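Local structure of vaginolysin (Gardnerella vaginalis, 5IMY) at residues 68-73 with 367-372; 87-92 with 257-262; 172-177 with 209-214; 215-220 with 346-351. The protein probably binds cholesterol in host membranes and acts as a secreted, membrane-lysing toxin, as other cholesterol-dependent cytolysins do. One frame throughout, in Å; residues are numbered along the deposited sequence.

Interaction 1. Residues 68-73 with 367-372; sequences QKKNIT and SDYIET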
loop_
_atom_site.group_PDB
_atom_site.type_symbol
_atom_site.label_atom_id
_atom_site.label_comp_id
_atom_site.label_asym_id
_atom_site.label_seq_id
_atom_site.Cartn_x
_atom_site.Cartn_y
_atom_site.Cartn_z
ATOM N N GLN A 68 6.632 -11.193 0.316
ATOM C CA GLN A 68 7.009 -10.701 1.631
ATOM C C GLN A 68 7.085 -11.877 2.590
ATOM O O GLN A 68 6.307 -12.828 2.483
ATOM C CB GLN A 68 6.017 -9.648 2.141
ATOM C CG GLN A 68 4.809 -10.217 2.862
ATOM C CD GLN A 68 3.592 -9.323 2.747
ATOM O OE1 GLN A 68 3.596 -8.179 3.203
ATOM N NE2 GLN A 68 2.541 -9.843 2.121
ATOM N N LYS A 69 8.031 -11.806 3.520
ATOM C CA LYS A 69 8.280 -12.902 4.445
ATOM C C LYS A 69 7.225 -12.895 5.544
ATOM O O LYS A 69 7.054 -11.891 6.244
ATOM C CB LYS A 69 9.684 -12.780 5.034
ATOM C CG LYS A 69 10.005 -13.800 6.117
ATOM C CD LYS A 69 9.672 -13.284 7.509
ATOM C CE LYS A 69 10.475 -14.016 8.568
ATOM N NZ LYS A 69 9.652 -14.374 9.751
ATOM N N LYS A 70 6.522 -14.011 5.690
ATOM C CA LYS A 70 5.527 -14.193 6.737
ATOM C C LYS A 70 5.904 -15.387 7.606
ATOM O O LYS A 70 6.917 -16.056 7.389
ATOM C CB LYS A 70 4.131 -14.394 6.142
ATOM C CG LYS A 70 3.550 -13.167 5.485
ATOM C CD LYS A 70 2.040 -13.248 5.471
ATOM C CE LYS A 70 1.433 -12.120 4.672
ATOM N NZ LYS A 70 0.716 -12.665 3.509
ATOM N N ASN A 71 5.063 -15.646 8.601
ATOM C CA ASN A 71 5.209 -16.796 9.477
ATOM C C ASN A 71 3.831 -17.377 9.744
ATOM O O ASN A 71 2.862 -16.634 9.921
ATOM C CB ASN A 71 5.883 -16.410 10.800
ATOM C CG ASN A 71 5.674 -17.449 11.884
ATOM O OD1 ASN A 71 6.461 -18.383 12.027
ATOM N ND2 ASN A 71 4.605 -17.288 12.656
ATOM N N ILE A 72 3.746 -18.704 9.763
ATOM C CA ILE A 72 2.523 -19.409 10.123
ATOM C C ILE A 72 2.786 -20.176 11.410
ATOM O O ILE A 72 3.801 -20.869 11.527
ATOM C CB ILE A 72 2.053 -20.360 9.006
ATOM C CG1 ILE A 72 0.697 -20.981 9.387
ATOM C CG2 ILE A 72 3.132 -21.407 8.693
ATOM C CD1 ILE A 72 0.539 -22.452 9.056
ATOM N N THR A 73 1.885 -20.030 12.378
ATOM C CA THR A 73 1.895 -20.824 13.598
ATOM C C THR A 73 0.544 -21.509 13.724
ATOM O O THR A 73 -0.497 -20.857 13.601
ATOM C CB THR A 73 2.168 -19.963 14.835
ATOM O OG1 THR A 73 3.339 -19.166 14.619
ATOM C CG2 THR A 73 2.378 -20.842 16.067
ATOM N N SER A 367 6.428 -22.182 10.969
ATOM C CA SER A 367 7.442 -22.154 9.928
ATOM C C SER A 367 7.389 -20.809 9.224
ATOM O O SER A 367 6.306 -20.278 8.968
ATOM C CB SER A 367 7.231 -23.282 8.913
ATOM O OG SER A 367 8.077 -23.112 7.794
ATOM N N ASP A 368 8.562 -20.262 8.924
ATOM C CA ASP A 368 8.639 -19.068 8.102
ATOM C C ASP A 368 8.463 -19.438 6.637
ATOM O O ASP A 368 8.786 -20.550 6.210
ATOM C CB ASP A 368 9.978 -18.353 8.299
ATOM C CG ASP A 368 10.084 -17.671 9.650
ATOM O OD1 ASP A 368 9.047 -17.534 10.333
ATOM O OD2 ASP A 368 11.205 -17.264 10.022
ATOM N N TYR A 369 7.935 -18.492 5.867
ATOM C CA TYR A 369 7.737 -18.700 4.442
ATOM C C TYR A 369 7.491 -17.350 3.789
ATOM O O TYR A 369 7.068 -16.389 4.439
ATOM C CB TYR A 369 6.568 -19.652 4.167
ATOM C CG TYR A 369 5.217 -19.037 4.442
ATOM C CD1 TYR A 369 4.410 -18.591 3.407
ATOM C CD2 TYR A 369 4.755 -18.890 5.743
ATOM C CE1 TYR A 369 3.177 -18.024 3.655
ATOM C CE2 TYR A 369 3.524 -18.323 6.003
ATOM C CZ TYR A 369 2.739 -17.891 4.957
ATOM O OH TYR A 369 1.512 -17.326 5.212
ATOM N N ILE A 370 7.763 -17.293 2.492
ATOM C CA ILE A 370 7.531 -16.104 1.686
ATOM C C ILE A 370 6.200 -16.285 0.972
ATOM O O ILE A 370 6.032 -17.227 0.191
ATOM C CB ILE A 370 8.679 -15.880 0.687
ATOM C CG1 ILE A 370 9.883 -15.261 1.402
ATOM C CG2 ILE A 370 8.245 -14.994 -0.485
ATOM C CD1 ILE A 370 11.110 -16.134 1.398
ATOM N N GLU A 371 5.249 -15.395 1.241
ATOM C CA GLU A 371 3.976 -15.414 0.538
ATOM C C GLU A 371 4.012 -14.447 -0.637
ATOM O O GLU A 371 4.542 -13.338 -0.531
ATOM C CB GLU A 371 2.816 -15.043 1.464
ATOM C CG GLU A 371 1.457 -15.211 0.785
ATOM C CD GLU A 371 0.289 -14.807 1.653
ATOM O OE1 GLU A 371 -0.233 -15.668 2.393
ATOM O OE2 GLU A 371 -0.102 -13.621 1.607
ATOM N N THR A 372 3.444 -14.881 -1.759
ATOM C CA THR A 372 3.256 -14.039 -2.932
ATOM C C THR A 372 1.781 -13.713 -3.080
ATOM O O THR A 372 0.930 -14.607 -3.012
ATOM C CB THR A 372 3.757 -14.726 -4.200
ATOM O OG1 THR A 372 5.152 -14.981 -4.058
ATOM C CG2 THR A 372 3.530 -13.842 -5.421
#
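The ring of Tyr369 is met at its edge: the backbone N of Ile72 lies close to the ring plane, 3.8 Å from CE2, Ile72 CB comes 3.9 Å from the same carbon, and Ser367 O also lies at the edge in plane. The ring reaches across because CG sits between the backbone N and the carbonyl carbon (chi1 72°), a turn that lays CZ beside Lys70 CB. Behind these side chains runs an antiparallel ladder with Lys70-Tyr369, Gln68-Glu371 and Ile72-Ser367 as hydrogen-bonded pairs. Lys70 N to Tyr369 O, at 2.7 Å, is its shortest rung, and Ile72 N to Ser367 O (3.1 Å) is almost straight. The strands are strongly twisted, their directions 131° apart. Bent at chi2 and again at chi4, Lys69 brings NZ 3.3 Å from Asp368 OD1, a salt bridge, while Asp368 OD2 accepts the backbone N of Ile47. Helix 177-184 lies against the side of the sheet that carries Ile72 and Tyr369. The chemistry is thus divided: backbone bonds set the register, the ring lies edge-on to the neighbouring strand, and Lys69 and Asp368 balance their charges on one face, while the Lys70-Glu371 pair on the tyrosine side is modelled too tightly to judge.

Interaction 2. Residues 87-92 with 257-262; sequences DRVYPG and SNVAYG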
loop_
_atom_site.group_PDB
_atom_site.type_symbol
_atom_site.label_atom_id
_atom_site.label_comp_id
_atom_site.label_asym_id
_atom_site.label_seq_id
_atom_site.Cartn_x
_atom_site.Cartn_y
_atom_site.Cartn_z
ATOM N N ASP A 87 -1.864 -48.228 11.838
ATOM C CA ASP A 87 -1.458 -49.392 12.621
ATOM C C ASP A 87 -1.410 -49.085 14.112
ATOM O O ASP A 87 -1.715 -49.958 14.934
ATOM C CB ASP A 87 -0.089 -49.888 12.156
ATOM C CG ASP A 87 -0.175 -50.805 10.952
ATOM O OD1 ASP A 87 -1.105 -51.636 10.900
ATOM O OD2 ASP A 87 0.693 -50.696 10.060
ATOM N N ARG A 88 -1.033 -47.863 14.482
ATOM C CA ARG A 88 -0.777 -47.516 15.874
ATOM C C ARG A 88 -1.771 -46.506 16.427
ATOM O O ARG A 88 -1.552 -45.973 17.520
ATOM C CB ARG A 88 0.643 -46.968 16.021
ATOM C CG ARG A 88 1.707 -47.881 15.436
ATOM C CD ARG A 88 2.504 -47.222 14.321
ATOM N NE ARG A 88 3.934 -47.316 14.586
ATOM C CZ ARG A 88 4.879 -47.313 13.652
ATOM N NH1 ARG A 88 4.560 -47.233 12.366
ATOM N NH2 ARG A 88 6.153 -47.400 14.009
ATOM N N VAL A 89 -2.851 -46.225 15.707
ATOM C CA VAL A 89 -3.851 -45.259 16.138
ATOM C C VAL A 89 -5.128 -46.026 16.437
ATOM O O VAL A 89 -5.796 -46.527 15.523
ATOM C CB VAL A 89 -4.088 -44.169 15.085
ATOM C CG1 VAL A 89 -5.224 -43.245 15.514
ATOM C CG2 VAL A 89 -2.814 -43.374 14.867
ATOM N N TYR A 90 -5.468 -46.124 17.717
ATOM C CA TYR A 90 -6.734 -46.700 18.129
ATOM C C TYR A 90 -7.115 -46.101 19.469
ATOM O O TYR A 90 -6.234 -45.687 20.232
ATOM C CB TYR A 90 -6.667 -48.232 18.230
ATOM C CG TYR A 90 -5.488 -48.778 19.011
ATOM C CD1 TYR A 90 -5.593 -49.059 20.366
ATOM C CD2 TYR A 90 -4.275 -49.031 18.382
ATOM C CE1 TYR A 90 -4.519 -49.567 21.077
ATOM C CE2 TYR A 90 -3.199 -49.538 19.081
ATOM C CZ TYR A 90 -3.324 -49.804 20.425
ATOM O OH TYR A 90 -2.249 -50.310 21.118
ATOM N N PRO A 91 -8.411 -46.014 19.777
ATOM C CA PRO A 91 -8.814 -45.570 21.117
ATOM C C PRO A 91 -8.129 -46.384 22.202
ATOM O O PRO A 91 -8.239 -47.613 22.217
ATOM C CB PRO A 91 -10.334 -45.787 21.117
ATOM C CG PRO A 91 -10.726 -45.746 19.678
ATOM C CD PRO A 91 -9.568 -46.300 18.910
ATOM N N GLY A 92 -7.404 -45.718 23.100
ATOM C CA GLY A 92 -6.730 -46.389 24.192
ATOM C C GLY A 92 -5.254 -46.663 23.983
ATOM O O GLY A 92 -4.617 -47.226 24.881
ATOM N N SER A 257 -7.479 -40.359 23.420
ATOM C CA SER A 257 -8.737 -40.236 24.150
ATOM C C SER A 257 -9.941 -40.485 23.252
ATOM O O SER A 257 -10.972 -40.969 23.731
ATOM C CB SER A 257 -8.836 -38.858 24.806
ATOM O OG SER A 257 -7.972 -37.928 24.181
ATOM N N ASN A 258 -9.841 -40.167 21.964
ATOM C CA ASN A 258 -10.934 -40.459 21.048
ATOM C C ASN A 258 -10.408 -40.487 19.621
ATOM O O ASN A 258 -9.375 -39.894 19.304
ATOM C CB ASN A 258 -12.071 -39.437 21.178
ATOM C CG ASN A 258 -11.763 -38.124 20.481
ATOM O OD1 ASN A 258 -11.832 -38.025 19.255
ATOM N ND2 ASN A 258 -11.441 -37.101 21.264
ATOM N N VAL A 259 -11.143 -41.195 18.768
ATOM C CA VAL A 259 -10.855 -41.283 17.342
ATOM C C VAL A 259 -12.137 -40.977 16.586
ATOM O O VAL A 259 -13.185 -41.570 16.866
ATOM C CB VAL A 259 -10.311 -42.671 16.951
ATOM C CG1 VAL A 259 -10.199 -42.805 15.431
ATOM C CG2 VAL A 259 -8.959 -42.908 17.603
ATOM N N ALA A 260 -12.055 -40.053 15.635
ATOM C CA ALA A 260 -13.196 -39.687 14.814
ATOM C C ALA A 260 -13.245 -40.570 13.576
ATOM O O ALA A 260 -12.213 -40.864 12.965
ATOM C CB ALA A 260 -13.118 -38.214 14.411
ATOM N N TYR A 261 -14.452 -40.993 13.212
ATOM C CA TYR A 261 -14.669 -41.857 12.062
ATOM C C TYR A 261 -15.539 -41.139 11.043
ATOM O O TYR A 261 -16.493 -40.442 11.405
ATOM C CB TYR A 261 -15.328 -43.176 12.476
ATOM C CG TYR A 261 -14.419 -44.086 13.268
ATOM C CD1 TYR A 261 -13.787 -45.164 12.665
ATOM C CD2 TYR A 261 -14.186 -43.862 14.619
ATOM C CE1 TYR A 261 -12.954 -45.998 13.383
ATOM C CE2 TYR A 261 -13.351 -44.690 15.347
ATOM C CZ TYR A 261 -12.738 -45.757 14.724
ATOM O OH TYR A 261 -11.905 -46.585 15.443
ATOM N N GLY A 262 -15.204 -41.309 9.769
ATOM C CA GLY A 262 -15.997 -40.719 8.714
ATOM C C GLY A 262 -15.296 -40.645 7.378
ATOM O O GLY A 262 -14.791 -41.654 6.874
#
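Pro91 and Val259 carry this buried contact, which is largely apolar and has no hydrogen bond across it. The proline ring sets its CD and CG against one methyl of the valine, CG2, with Pro91 CD the nearest at 3.7 Å; the two side chains cross at about a right angle. With CG1 anti to the backbone N (chi1 172°), Val259 holds CG2 beside its own backbone N, where it also meets Pro91 N at 3.8 Å and the carbonyl carbon of Tyr90. Val89 adds a lighter touch, its CG1 lying 4.3 Å from the same Val259 CG2. Of polar groups, Tyr261 brings its hydroxyl OH to 4.2 Å from Pro91 CD, a contact of packing alone.

The loop's polar backbone is served from elsewhere: Val89 O takes Lys139 NZ, and Gly92 O takes Arg113 NH2. Helix 139-158 closes over Pro91 and Tyr261, and Val221 of the adjoining strand touches both. The chemistry implies that within these segments the loop meets the strand by apolar packing, a single valine methyl receiving three consecutive residues, while a backbone bond between Gly92 and Val256, one residue before Ser257, joins Lys139 and Arg113 in supplying the directional bonding.

Interaction 3. Residues 172-177 with 209-214; sequences ASAQSM and TQIVNF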
loop_
_atom_site.group_PDB
_atom_site.type_symbol
_atom_site.label_atom_id
_atom_site.label_comp_id
_atom_site.label_asym_id
_atom_site.label_seq_id
_atom_site.Cartn_x
_atom_site.Cartn_y
_atom_site.Cartn_z
ATOM N N ALA A 172 -5.837 -23.038 3.579
ATOM C CA ALA A 172 -4.544 -22.375 3.553
ATOM C C ALA A 172 -4.150 -22.131 2.108
ATOM O O ALA A 172 -4.420 -22.961 1.237
ATOM C CB ALA A 172 -3.469 -23.207 4.261
ATOM N N SER A 173 -3.520 -20.987 1.862
ATOM C CA SER A 173 -2.992 -20.693 0.539
ATOM C C SER A 173 -1.728 -21.509 0.297
ATOM O O SER A 173 -0.874 -21.633 1.178
ATOM C CB SER A 173 -2.690 -19.202 0.410
ATOM O OG SER A 173 -3.007 -18.723 -0.885
ATOM N N ALA A 174 -1.616 -22.078 -0.900
ATOM C CA ALA A 174 -0.441 -22.865 -1.259
ATOM C C ALA A 174 0.716 -21.913 -1.540
ATOM O O ALA A 174 0.710 -21.196 -2.547
ATOM C CB ALA A 174 -0.732 -23.752 -2.466
ATOM N N GLN A 175 1.697 -21.901 -0.653
ATOM C CA GLN A 175 2.856 -21.021 -0.757
ATOM C C GLN A 175 4.176 -21.772 -0.676
ATOM O O GLN A 175 5.096 -21.464 -1.436
ATOM C CB GLN A 175 2.792 -19.954 0.347
ATOM C CG GLN A 175 1.632 -18.980 0.189
ATOM C CD GLN A 175 1.765 -18.120 -1.054
ATOM O OE1 GLN A 175 2.859 -17.934 -1.584
ATOM N NE2 GLN A 175 0.643 -17.589 -1.523
ATOM N N SER A 176 4.294 -22.744 0.225
ATOM C CA SER A 176 5.496 -23.560 0.315
ATOM C C SER A 176 5.142 -24.864 1.009
ATOM O O SER A 176 4.243 -24.909 1.852
ATOM C CB SER A 176 6.615 -22.840 1.076
ATOM O OG SER A 176 6.312 -22.746 2.457
ATOM N N MET A 177 5.856 -25.927 0.643
ATOM C CA MET A 177 5.611 -27.221 1.264
ATOM C C MET A 177 5.849 -27.184 2.769
ATOM O O MET A 177 5.313 -28.030 3.490
ATOM C CB MET A 177 6.498 -28.291 0.623
ATOM C CG MET A 177 6.185 -29.708 1.077
ATOM S SD MET A 177 4.490 -30.207 0.715
ATOM C CE MET A 177 4.521 -30.244 -1.076
ATOM N N THR A 209 -3.714 -20.492 -5.682
ATOM C CA THR A 209 -4.072 -21.847 -5.287
ATOM C C THR A 209 -4.495 -21.872 -3.827
ATOM O O THR A 209 -3.899 -21.195 -2.985
ATOM C CB THR A 209 -2.903 -22.819 -5.503
ATOM O OG1 THR A 209 -2.522 -22.814 -6.884
ATOM C CG2 THR A 209 -3.299 -24.239 -5.098
ATOM N N GLN A 210 -5.525 -22.665 -3.537
ATOM C CA GLN A 210 -6.031 -22.843 -2.184
ATOM C C GLN A 210 -6.071 -24.330 -1.868
ATOM O O GLN A 210 -6.533 -25.128 -2.689
ATOM C CB GLN A 210 -7.430 -22.232 -2.033
ATOM C CG GLN A 210 -7.853 -21.989 -0.594
ATOM C CD GLN A 210 -7.044 -20.893 0.072
ATOM O OE1 GLN A 210 -6.347 -20.127 -0.593
ATOM N NE2 GLN A 210 -7.133 -20.816 1.394
ATOM N N ILE A 211 -5.584 -24.696 -0.685
ATOM C CA ILE A 211 -5.598 -26.075 -0.207
ATOM C C ILE A 211 -6.537 -26.149 0.985
ATOM O O ILE A 211 -6.459 -25.318 1.897
ATOM C CB ILE A 211 -4.188 -26.558 0.175
ATOM C CG1 ILE A 211 -3.224 -26.394 -1.007
ATOM C CG2 ILE A 211 -4.227 -28.008 0.645
ATOM C CD1 ILE A 211 -3.640 -27.134 -2.268
ATOM N N VAL A 212 -7.422 -27.142 0.981
ATOM C CA VAL A 212 -8.459 -27.265 2.000
ATOM C C VAL A 212 -8.603 -28.731 2.381
ATOM O O VAL A 212 -8.772 -29.591 1.512
ATOM C CB VAL A 212 -9.807 -26.699 1.509
ATOM C CG1 VAL A 212 -10.859 -26.790 2.606
ATOM C CG2 VAL A 212 -9.639 -25.259 1.046
ATOM N N ASN A 213 -8.535 -29.009 3.680
ATOM C CA ASN A 213 -8.763 -30.343 4.220
ATOM C C ASN A 213 -10.199 -30.413 4.725
ATOM O O ASN A 213 -10.581 -29.648 5.614
ATOM C CB ASN A 213 -7.775 -30.644 5.349
ATOM C CG ASN A 213 -7.888 -32.067 5.866
ATOM O OD1 ASN A 213 -8.291 -32.977 5.141
ATOM N ND2 ASN A 213 -7.530 -32.264 7.129
ATOM N N PHE A 214 -10.993 -31.311 4.149
ATOM C CA PHE A 214 -12.375 -31.514 4.567
ATOM C C PHE A 214 -12.470 -32.780 5.404
ATOM O O PHE A 214 -12.009 -33.846 4.979
ATOM C CB PHE A 214 -13.312 -31.618 3.363
ATOM C CG PHE A 214 -13.569 -30.313 2.678
ATOM C CD1 PHE A 214 -14.507 -29.425 3.179
ATOM C CD2 PHE A 214 -12.880 -29.971 1.529
ATOM C CE1 PHE A 214 -14.747 -28.222 2.550
ATOM C CE2 PHE A 214 -13.116 -28.770 0.895
ATOM C CZ PHE A 214 -14.051 -27.893 1.405
#
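Ala172 pairs with Ile211 at the end of an antiparallel strand pair close to the centre of the molecule, where strand 166-173 runs out along strand 208-223 in the large bent sheet of the cytolysin fold. The 31 residues between the segments are about half helical; by family resemblance they probably match the first of the helical clusters that unfold into membrane hairpins when such toxins form a pore.

Two backbone bonds join the Ala172-Ile211 pair, the straighter running from Ile211 N to Ala172 O at 2.8 Å. Ser173 and Gln210 follow as the non-hydrogen-bonded pair. Beyond them the regular strand stops, yet Ala174 N still donates to Thr209 O (3.2 Å), arriving about 50° out of the plane of that carbonyl. Ser173 OG reaches the same oxygen, but only weakly, so Thr209 O serves two donors as the chain leaves the sheet. The chain then turns toward helix 177-184, whose N-cap is Ser176, with OG accepting the backbone N of Gln179; the side-chain NE2 of Gln179 bonds back to Ser173 O.

Apolar packing covers the exit. Thr209 turns OG1 beside its backbone N (chi1 -59°), which puts CG2 anti to that N and toward Ala174; Ala174 CB then rests 3.7 Å from Thr209 CG2 and 3.9 Å from Ile211 CG1.

Interaction 4. Residues 215-220 with 346-351; sequences KQTYYT and VPIAYT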
loop_
_atom_site.group_PDB
_atom_site.type_symbol
_atom_site.label_atom_id
_atom_site.label_comp_id
_atom_site.label_asym_id
_atom_site.label_seq_id
_atom_site.Cartn_x
_atom_site.Cartn_y
_atom_site.Cartn_z
ATOM N N LYS A 215 -13.066 -32.660 6.587
ATOM C CA LYS A 215 -13.294 -33.791 7.478
ATOM C C LYS A 215 -14.781 -33.884 7.778
ATOM O O LYS A 215 -15.363 -32.957 8.352
ATOM C CB LYS A 215 -12.494 -33.645 8.773
ATOM C CG LYS A 215 -11.085 -34.201 8.682
ATOM C CD LYS A 215 -10.256 -33.838 9.899
ATOM C CE LYS A 215 -8.874 -34.457 9.814
ATOM N NZ LYS A 215 -7.933 -33.877 10.810
ATOM N N GLN A 216 -15.389 -35.002 7.388
ATOM C CA GLN A 216 -16.788 -35.290 7.679
ATOM C C GLN A 216 -16.822 -36.406 8.716
ATOM O O GLN A 216 -16.472 -37.554 8.415
ATOM C CB GLN A 216 -17.538 -35.685 6.410
ATOM C CG GLN A 216 -17.295 -34.740 5.243
ATOM C CD GLN A 216 -18.254 -34.965 4.094
ATOM O OE1 GLN A 216 -17.958 -35.706 3.156
ATOM N NE2 GLN A 216 -19.415 -34.322 4.160
ATOM N N THR A 217 -17.229 -36.069 9.936
ATOM C CA THR A 217 -17.250 -37.013 11.046
ATOM C C THR A 217 -18.672 -37.523 11.242
ATOM O O THR A 217 -19.584 -36.738 11.518
ATOM C CB THR A 217 -16.737 -36.359 12.329
ATOM O OG1 THR A 217 -15.393 -35.902 12.133
ATOM C CG2 THR A 217 -16.764 -37.348 13.492
ATOM N N TYR A 218 -18.853 -38.837 11.107
ATOM C CA TYR A 218 -20.139 -39.455 11.407
ATOM C C TYR A 218 -20.291 -39.723 12.897
ATOM O O TYR A 218 -21.351 -39.458 13.475
ATOM C CB TYR A 218 -20.287 -40.760 10.630
ATOM C CG TYR A 218 -20.204 -40.598 9.131
ATOM C CD1 TYR A 218 -20.936 -39.620 8.471
ATOM C CD2 TYR A 218 -19.385 -41.419 8.377
ATOM C CE1 TYR A 218 -20.854 -39.472 7.099
ATOM C CE2 TYR A 218 -19.290 -41.278 7.009
ATOM C CZ TYR A 218 -20.028 -40.304 6.372
ATOM O OH TYR A 218 -19.934 -40.169 5.008
ATOM N N TYR A 219 -19.246 -40.249 13.530
ATOM C CA TYR A 219 -19.298 -40.576 14.946
ATOM C C TYR A 219 -17.880 -40.631 15.489
ATOM O O TYR A 219 -16.905 -40.693 14.736
ATOM C CB TYR A 219 -20.023 -41.906 15.188
ATOM C CG TYR A 219 -19.476 -43.060 14.378
ATOM C CD1 TYR A 219 -18.376 -43.787 14.818
ATOM C CD2 TYR A 219 -20.063 -43.427 13.174
ATOM C CE1 TYR A 219 -17.876 -44.843 14.080
ATOM C CE2 TYR A 219 -19.572 -44.483 12.431
ATOM C CZ TYR A 219 -18.478 -45.187 12.888
ATOM O OH TYR A 219 -17.983 -46.239 12.149
ATOM N N THR A 220 -17.784 -40.613 16.815
ATOM C CA THR A 220 -16.508 -40.596 17.513
ATOM C C THR A 220 -16.489 -41.720 18.537
ATOM O O THR A 220 -17.446 -41.887 19.299
ATOM C CB THR A 220 -16.278 -39.242 18.200
ATOM O OG1 THR A 220 -16.149 -38.219 17.206
ATOM C CG2 THR A 220 -15.023 -39.270 19.066
ATOM N N VAL A 346 -14.083 -45.609 8.500
ATOM C CA VAL A 346 -12.683 -45.237 8.319
ATOM C C VAL A 346 -12.338 -44.219 9.402
ATOM O O VAL A 346 -12.998 -43.174 9.487
ATOM C CB VAL A 346 -12.407 -44.652 6.922
ATOM C CG1 VAL A 346 -10.978 -44.127 6.840
ATOM C CG2 VAL A 346 -12.617 -45.685 5.843
ATOM N N PRO A 347 -11.335 -44.467 10.244
ATOM C CA PRO A 347 -10.841 -43.394 11.112
ATOM C C PRO A 347 -10.168 -42.309 10.288
ATOM O O PRO A 347 -9.409 -42.593 9.357
ATOM C CB PRO A 347 -9.846 -44.108 12.035
ATOM C CG PRO A 347 -9.440 -45.331 11.288
ATOM C CD PRO A 347 -10.638 -45.742 10.489
ATOM N N ILE A 348 -10.460 -41.055 10.632
ATOM C CA ILE A 348 -9.961 -39.916 9.869
ATOM C C ILE A 348 -9.110 -39.019 10.758
ATOM O O ILE A 348 -8.211 -38.323 10.273
ATOM C CB ILE A 348 -11.117 -39.118 9.236
ATOM C CG1 ILE A 348 -12.161 -38.754 10.296
ATOM C CG2 ILE A 348 -11.747 -39.916 8.101
ATOM C CD1 ILE A 348 -13.255 -37.828 9.791
ATOM N N ALA A 349 -9.382 -39.027 12.062
ATOM C CA ALA A 349 -8.655 -38.168 12.983
ATOM C C ALA A 349 -8.604 -38.825 14.354
ATOM O O ALA A 349 -9.435 -39.673 14.692
ATOM C CB ALA A 349 -9.300 -36.782 13.085
ATOM N N TYR A 350 -7.612 -38.423 15.145
ATOM C CA TYR A 350 -7.481 -38.906 16.509
ATOM C C TYR A 350 -6.961 -37.786 17.396
ATOM O O TYR A 350 -6.264 -36.877 16.937
ATOM C CB TYR A 350 -6.552 -40.129 16.600
ATOM C CG TYR A 350 -5.093 -39.858 16.303
ATOM C CD1 TYR A 350 -4.162 -39.760 17.331
ATOM C CD2 TYR A 350 -4.640 -39.723 14.997
ATOM C CE1 TYR A 350 -2.825 -39.523 17.065
ATOM C CE2 TYR A 350 -3.305 -39.484 14.724
ATOM C CZ TYR A 350 -2.403 -39.386 15.760
ATOM O OH TYR A 350 -1.075 -39.151 15.493
ATOM N N THR A 351 -7.324 -37.860 18.673
ATOM C CA THR A 351 -6.909 -36.898 19.682
ATOM C C THR A 351 -6.162 -37.630 20.787
ATOM O O THR A 351 -6.535 -38.745 21.165
ATOM C CB THR A 351 -8.118 -36.161 20.270
ATOM O OG1 THR A 351 -8.854 -35.526 19.219
ATOM C CG2 THR A 351 -7.676 -35.111 21.285
#
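Ile348 turns its CG1 into the narrow place between backbone N and carbonyl carbon (chi1 52°) and then runs straight out (chi2 173°), which delivers the methyl CD1 against the backbone and side chain of strand 215-217. There CD1 meets Gln216 O at 3.5 Å and Thr217 OG1 at 3.7 Å. Both partners are oxygens, so a hydrocarbon tip is packed on polar atoms with no hydrogen bond joining the segments.

Lys215 answers from its own strand. Its chain is extended beyond CG and passes alongside the isoleucine, CG lying 4.4 Å from Ile348 CD1, until CE comes 3.9 Å from Ile348 O and NZ comes 3.9 Å from Ala349 CB. The aliphatic length of the lysine thus does the packing here, while its charged end is held elsewhere: NZ bonds to Asn78 OD1 and, weakly, to Ser80 OG. A buried ammonium is in this way given polar company beyond the two segments.

The short strands 215-217 and 347-351 stand 84° apart and approach no closer than 8.2 Å between axes, so side chains rather than backbone bonds bridge them. Strand 253-261 pairs with both of the longer strands. Opposite its Tyr261 lie Tyr218 and Tyr219, and opposite its Ala260 lie Ile348 and Ala349. Each is a classic beta bulge, and together with the corner at Tyr218 they are consistent with the sharp bend of the central sheet known in cholesterol-dependent cytolysins.

From the N terminus, strand 62-76 comes first, and interaction 1 joins it to strand 363-389, closing a loop that contains the three other contacts. Inside it, interaction 2 ties the loop at 87-92 to strand 253-261, and interaction 3 is nested within that span. Strand 208-223 passes directly from interaction 3 into interaction 4, whose segments alternate along the chain with those of interaction 2. These two touch: Ala260 N lies 2.8 Å from Ala349 O, a probable hydrogen bond. Interactions 2, 3 and 4 thus belong to one bent sheet, while the turn at Gln175 and Ser176 meets residues 369-372, bringing interaction 3 against the separate sheet of interaction 1.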